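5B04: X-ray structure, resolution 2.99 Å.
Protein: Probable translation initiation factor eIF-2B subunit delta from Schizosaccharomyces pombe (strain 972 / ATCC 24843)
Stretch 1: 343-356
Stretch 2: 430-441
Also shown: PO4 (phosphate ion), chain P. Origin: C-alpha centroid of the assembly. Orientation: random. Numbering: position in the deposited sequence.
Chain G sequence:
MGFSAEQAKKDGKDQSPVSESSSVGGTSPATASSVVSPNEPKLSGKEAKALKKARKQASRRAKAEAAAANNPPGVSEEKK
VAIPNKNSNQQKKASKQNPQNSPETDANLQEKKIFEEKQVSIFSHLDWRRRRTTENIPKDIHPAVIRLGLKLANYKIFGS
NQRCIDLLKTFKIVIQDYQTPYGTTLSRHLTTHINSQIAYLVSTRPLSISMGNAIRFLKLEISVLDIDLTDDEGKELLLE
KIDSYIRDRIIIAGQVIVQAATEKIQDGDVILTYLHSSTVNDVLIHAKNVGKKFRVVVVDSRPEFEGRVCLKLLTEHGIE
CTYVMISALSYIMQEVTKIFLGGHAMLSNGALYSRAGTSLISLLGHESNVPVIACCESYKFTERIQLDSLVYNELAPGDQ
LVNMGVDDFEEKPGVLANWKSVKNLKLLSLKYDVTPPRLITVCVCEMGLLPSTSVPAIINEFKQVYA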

# COMPACT_ATOMS: atom_id res chain seq x y z
N GLY G 343 26.78 0.85 -2.55
CA GLY G 343 25.89 -0.29 -2.54
C GLY G 343 26.55 -1.59 -2.14
O GLY G 343 27.67 -1.89 -2.55
N HIS G 344 25.85 -2.37 -1.32
CA HIS G 344 26.28 -3.72 -1.00
C HIS G 344 26.04 -4.61 -2.21
O HIS G 344 26.81 -5.53 -2.48
N ALA G 345 24.97 -4.31 -2.93
CA ALA G 345 24.60 -5.03 -4.14
C ALA G 345 23.53 -4.27 -4.91
O ALA G 345 22.72 -3.55 -4.32
N MET G 346 23.51 -4.44 -6.23
CA MET G 346 22.48 -3.84 -7.06
C MET G 346 21.61 -4.94 -7.66
O MET G 346 22.10 -5.78 -8.41
N LEU G 347 20.33 -4.93 -7.33
CA LEU G 347 19.41 -5.99 -7.75
C LEU G 347 19.06 -5.89 -9.23
O LEU G 347 19.13 -4.82 -9.83
N SER G 348 18.67 -7.03 -9.81
CA SER G 348 18.45 -7.12 -11.26
C SER G 348 17.21 -6.38 -11.74
O SER G 348 17.05 -6.16 -12.94
N ASN G 349 16.34 -5.99 -10.82
CA ASN G 349 15.17 -5.20 -11.20
C ASN G 349 15.48 -3.71 -11.16
O ASN G 349 14.62 -2.88 -11.43
N GLY G 350 16.73 -3.39 -10.83
CA GLY G 350 17.18 -2.01 -10.80
C GLY G 350 17.20 -1.42 -9.40
O GLY G 350 17.57 -0.27 -9.21
N ALA G 351 16.80 -2.22 -8.42
CA ALA G 351 16.74 -1.76 -7.04
C ALA G 351 18.11 -1.79 -6.37
O ALA G 351 18.95 -2.63 -6.70
N LEU G 352 18.31 -0.87 -5.44
CA LEU G 352 19.57 -0.79 -4.69
C LEU G 352 19.46 -1.51 -3.35
O LEU G 352 18.55 -1.24 -2.56
N TYR G 353 20.39 -2.42 -3.10
CA TYR G 353 20.41 -3.18 -1.86
C TYR G 353 21.59 -2.75 -0.99
O TYR G 353 22.70 -3.24 -1.15
N SER G 354 21.33 -1.82 -0.08
CA SER G 354 22.38 -1.29 0.79
C SER G 354 21.97 -1.31 2.26
O SER G 354 21.09 -2.08 2.65
N ARG G 355 22.60 -0.47 3.06
CA ARG G 355 22.36 -0.44 4.50
C ARG G 355 20.93 -0.04 4.86
O ARG G 355 20.24 0.58 4.05
N ALA G 356 20.52 -0.39 6.07
CA ALA G 356 19.12 -0.37 6.51
C ALA G 356 18.35 0.93 6.28
O ALA G 356 17.14 0.90 6.08
N LEU G 430 17.57 -4.71 11.46
CA LEU G 430 17.99 -5.24 10.17
C LEU G 430 19.22 -4.48 9.70
O LEU G 430 19.37 -3.29 9.99
N LYS G 431 20.09 -5.16 8.96
CA LYS G 431 21.31 -4.52 8.47
C LYS G 431 21.09 -3.87 7.11
O LYS G 431 21.74 -2.88 6.78
N TYR G 432 20.18 -4.43 6.32
CA TYR G 432 20.06 -4.01 4.93
C TYR G 432 18.67 -3.51 4.54
O TYR G 432 17.75 -3.48 5.35
N ASP G 433 18.54 -3.13 3.27
CA ASP G 433 17.42 -2.32 2.83
C ASP G 433 17.30 -2.31 1.31
O ASP G 433 18.27 -2.03 0.61
N VAL G 434 16.10 -2.60 0.80
CA VAL G 434 15.87 -2.61 -0.64
C VAL G 434 15.26 -1.30 -1.12
O VAL G 434 14.10 -1.01 -0.84
N THR G 435 16.05 -0.51 -1.84
CA THR G 435 15.59 0.76 -2.37
C THR G 435 15.08 0.60 -3.79
O THR G 435 15.85 0.27 -4.69
N PRO G 436 13.77 0.83 -4.00
CA PRO G 436 13.10 0.68 -5.30
C PRO G 436 13.77 1.48 -6.41
O PRO G 436 14.29 2.57 -6.15
N PRO G 437 13.76 0.94 -7.64
CA PRO G 437 14.42 1.53 -8.82
C PRO G 437 13.97 2.96 -9.12
O PRO G 437 14.78 3.78 -9.55
N ARG G 438 12.69 3.25 -8.88
CA ARG G 438 12.14 4.57 -9.18
C ARG G 438 12.73 5.67 -8.31
O ARG G 438 12.54 6.85 -8.58
N LEU G 439 13.44 5.27 -7.25
CA LEU G 439 14.03 6.24 -6.34
C LEU G 439 15.52 6.45 -6.61
O LEU G 439 16.14 7.35 -6.06
N ILE G 440 16.09 5.60 -7.47
CA ILE G 440 17.48 5.78 -7.89
C ILE G 440 17.52 6.55 -9.21
O ILE G 440 16.91 6.14 -10.20
N THR G 441 18.22 7.68 -9.21
CA THR G 441 18.33 8.51 -10.40
C THR G 441 19.30 7.92 -11.41
O THR G 441 18.99 7.81 -12.59

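Strands 352-355 and 432-435 run antiparallel, and their alternation sorts the side chains. Leu352 N donates to Thr435 O at 2.8 Å and Thr435 N to Leu352 O at 2.7 Å; as directly paired residues of neighbouring strands, the two place their side chains on the same face. There Leu352 adopts t, p, and its CB lies 3.8 Å from CD1 of Ile440, whose side chain already points toward the strand and, as m, p, carries that methyl to it; two branched aliphatic residues suit this buried, apolar spot.

The opposite face carries Tyr353 and Val434. With chi1 t and chi2 83°, the Tyr353 ring extends along the sheet: CD1 meets Val434 CG2, at the ring edge, at 3.7 Å, while OH reaches to 3.3 Å from Tyr432 CB. Val434, also t, places CG1 3.8 Å from Leu347 CD1 and 4.0 Å from Ala351 CB, a compact residue filling the space between its neighbours. Ala351 CB also rests 3.9 Å from Pro437 CD, and the preceding Gly350 has a positive phi that calls for glycine. Asn349, chi1 p, turns its amide back so that OD1 accepts a hydrogen bond from Ala351 N at 3.3 Å.

At the other end the aromatic residues gather. Tyr432 is m with chi2 -74°, and its ring forms an offset stack with His344 (t), centroids 4.6 Å apart and planes at 22°. The Tyr353 ring is nearly parallel to it but slid aside, with little overlap. Tyrosine suits the place because its ring stacks while its hydroxyl remains free to bond beyond it: Tyr432 OH donates to O2 of a phosphate ion at 2.9 Å, probably acquired from the crystallisation liquor. Arg355 begins by pointing away, but its m, m, m conformation folds the chain back, allowing NE to donate to Lys431 O at 2.8 Å.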

# COMPACT_ATOMS: atom_id res chain seq x y z
CB HIS G 344 25.54 -4.25 0.23
CG HIS G 344 25.71 -5.72 0.45
ND1 HIS G 344 24.64 -6.58 0.61
CD2 HIS G 344 26.82 -6.49 0.53
CE1 HIS G 344 25.08 -7.81 0.78
NE2 HIS G 344 26.40 -7.79 0.74
CB ALA G 345 24.13 -6.43 -3.81
CB MET G 346 23.10 -2.97 -8.16
CG MET G 346 22.13 -1.98 -8.78
SD MET G 346 21.86 -0.53 -7.74
CE MET G 346 23.53 0.08 -7.57
CB LEU G 347 18.14 -5.95 -6.90
CG LEU G 347 18.38 -6.13 -5.40
CD1 LEU G 347 17.11 -5.87 -4.62
CD2 LEU G 347 18.91 -7.53 -5.11
CB SER G 348 18.36 -8.59 -11.68
OG SER G 348 19.63 -9.21 -11.65
CB ASN G 349 13.98 -5.51 -10.29
CG ASN G 349 14.12 -4.88 -8.92
OD1 ASN G 349 15.14 -5.03 -8.25
ND2 ASN G 349 13.08 -4.16 -8.50
CB ALA G 351 15.75 -2.60 -6.25
CB LEU G 352 19.96 0.67 -4.48
CG LEU G 352 21.06 0.96 -3.45
CD1 LEU G 352 22.37 0.31 -3.85
CD2 LEU G 352 21.24 2.46 -3.28
CB TYR G 353 20.49 -4.68 -2.16
CG TYR G 353 20.43 -5.58 -0.94
CD1 TYR G 353 19.22 -5.91 -0.35
CD2 TYR G 353 21.59 -6.10 -0.38
CE1 TYR G 353 19.16 -6.74 0.76
CE2 TYR G 353 21.55 -6.92 0.73
CZ TYR G 353 20.33 -7.24 1.29
OH TYR G 353 20.29 -8.06 2.40
CB SER G 354 22.75 0.14 0.37
OG SER G 354 23.80 0.65 1.17
CB ARG G 355 23.36 0.50 5.19
CG ARG G 355 24.79 -0.01 5.18
CD ARG G 355 24.91 -1.40 5.78
NE ARG G 355 24.20 -1.51 7.06
CZ ARG G 355 24.75 -1.24 8.24
NH1 ARG G 355 26.01 -0.84 8.32
NH2 ARG G 355 24.02 -1.37 9.35
CB ALA G 356 19.05 -0.75 7.98
CB LEU G 430 16.86 -5.13 9.14
CG LEU G 430 15.53 -5.80 9.48
CD1 LEU G 430 14.56 -5.66 8.32
CD2 LEU G 430 15.74 -7.26 9.83
CB LYS G 431 22.46 -5.52 8.39
CG LYS G 431 23.02 -5.93 9.74
CD LYS G 431 24.53 -6.12 9.67
CE LYS G 431 25.12 -6.40 11.04
NZ LYS G 431 26.61 -6.44 11.01
CB TYR G 432 20.47 -5.16 4.01
CG TYR G 432 21.92 -5.55 4.21
CD1 TYR G 432 22.95 -4.75 3.73
CD2 TYR G 432 22.26 -6.71 4.91
CE1 TYR G 432 24.27 -5.10 3.92
CE2 TYR G 432 23.58 -7.06 5.10
CZ TYR G 432 24.58 -6.25 4.60
OH TYR G 432 25.90 -6.60 4.79
CB ASP G 433 17.59 -0.89 3.36
CG ASP G 433 16.33 -0.08 3.28
OD1 ASP G 433 15.24 -0.66 3.12
OD2 ASP G 433 16.44 1.16 3.41
CB VAL G 434 14.96 -3.78 -1.05
CG1 VAL G 434 14.68 -3.73 -2.55
CG2 VAL G 434 15.59 -5.11 -0.67
CB THR G 435 16.71 1.82 -2.35
OG1 THR G 435 17.40 1.77 -1.10
CG2 THR G 435 16.12 3.21 -2.55
CB PRO G 436 11.68 1.19 -5.03
CG PRO G 436 11.78 1.98 -3.76
CD PRO G 436 12.84 1.31 -2.96
CB PRO G 437 14.00 0.59 -9.95
CG PRO G 437 13.71 -0.70 -9.28
CD PRO G 437 13.11 -0.34 -7.97
CB ARG G 438 10.61 4.55 -9.04
CG ARG G 438 10.11 3.86 -7.78
CD ARG G 438 8.66 4.22 -7.50
NE ARG G 438 8.06 3.38 -6.47
CZ ARG G 438 6.91 3.63 -5.87
NH1 ARG G 438 6.22 4.73 -6.18
NH2 ARG G 438 6.44 2.81 -4.94
CB LEU G 439 13.81 5.80 -4.89
CG LEU G 439 12.36 5.84 -4.42
CD1 LEU G 439 12.25 5.50 -2.95
CD2 LEU G 439 11.74 7.20 -4.71
CB ILE G 440 18.22 4.43 -8.06
CG1 ILE G 440 18.67 3.89 -6.70
CG2 ILE G 440 19.43 4.60 -8.96
CD1 ILE G 440 17.58 3.23 -5.89
CB THR G 441 18.77 9.94 -10.04
OG1 THR G 441 17.73 10.60 -9.31
CG2 THR G 441 19.08 10.74 -11.30
P PO4 P . 27.95 -3.55 3.27
O1 PO4 P . 26.82 -2.70 2.75
O2 PO4 P . 27.62 -5.01 3.08
O3 PO4 P . 29.22 -3.21 2.52
O4 PO4 P . 28.15 -3.27 4.74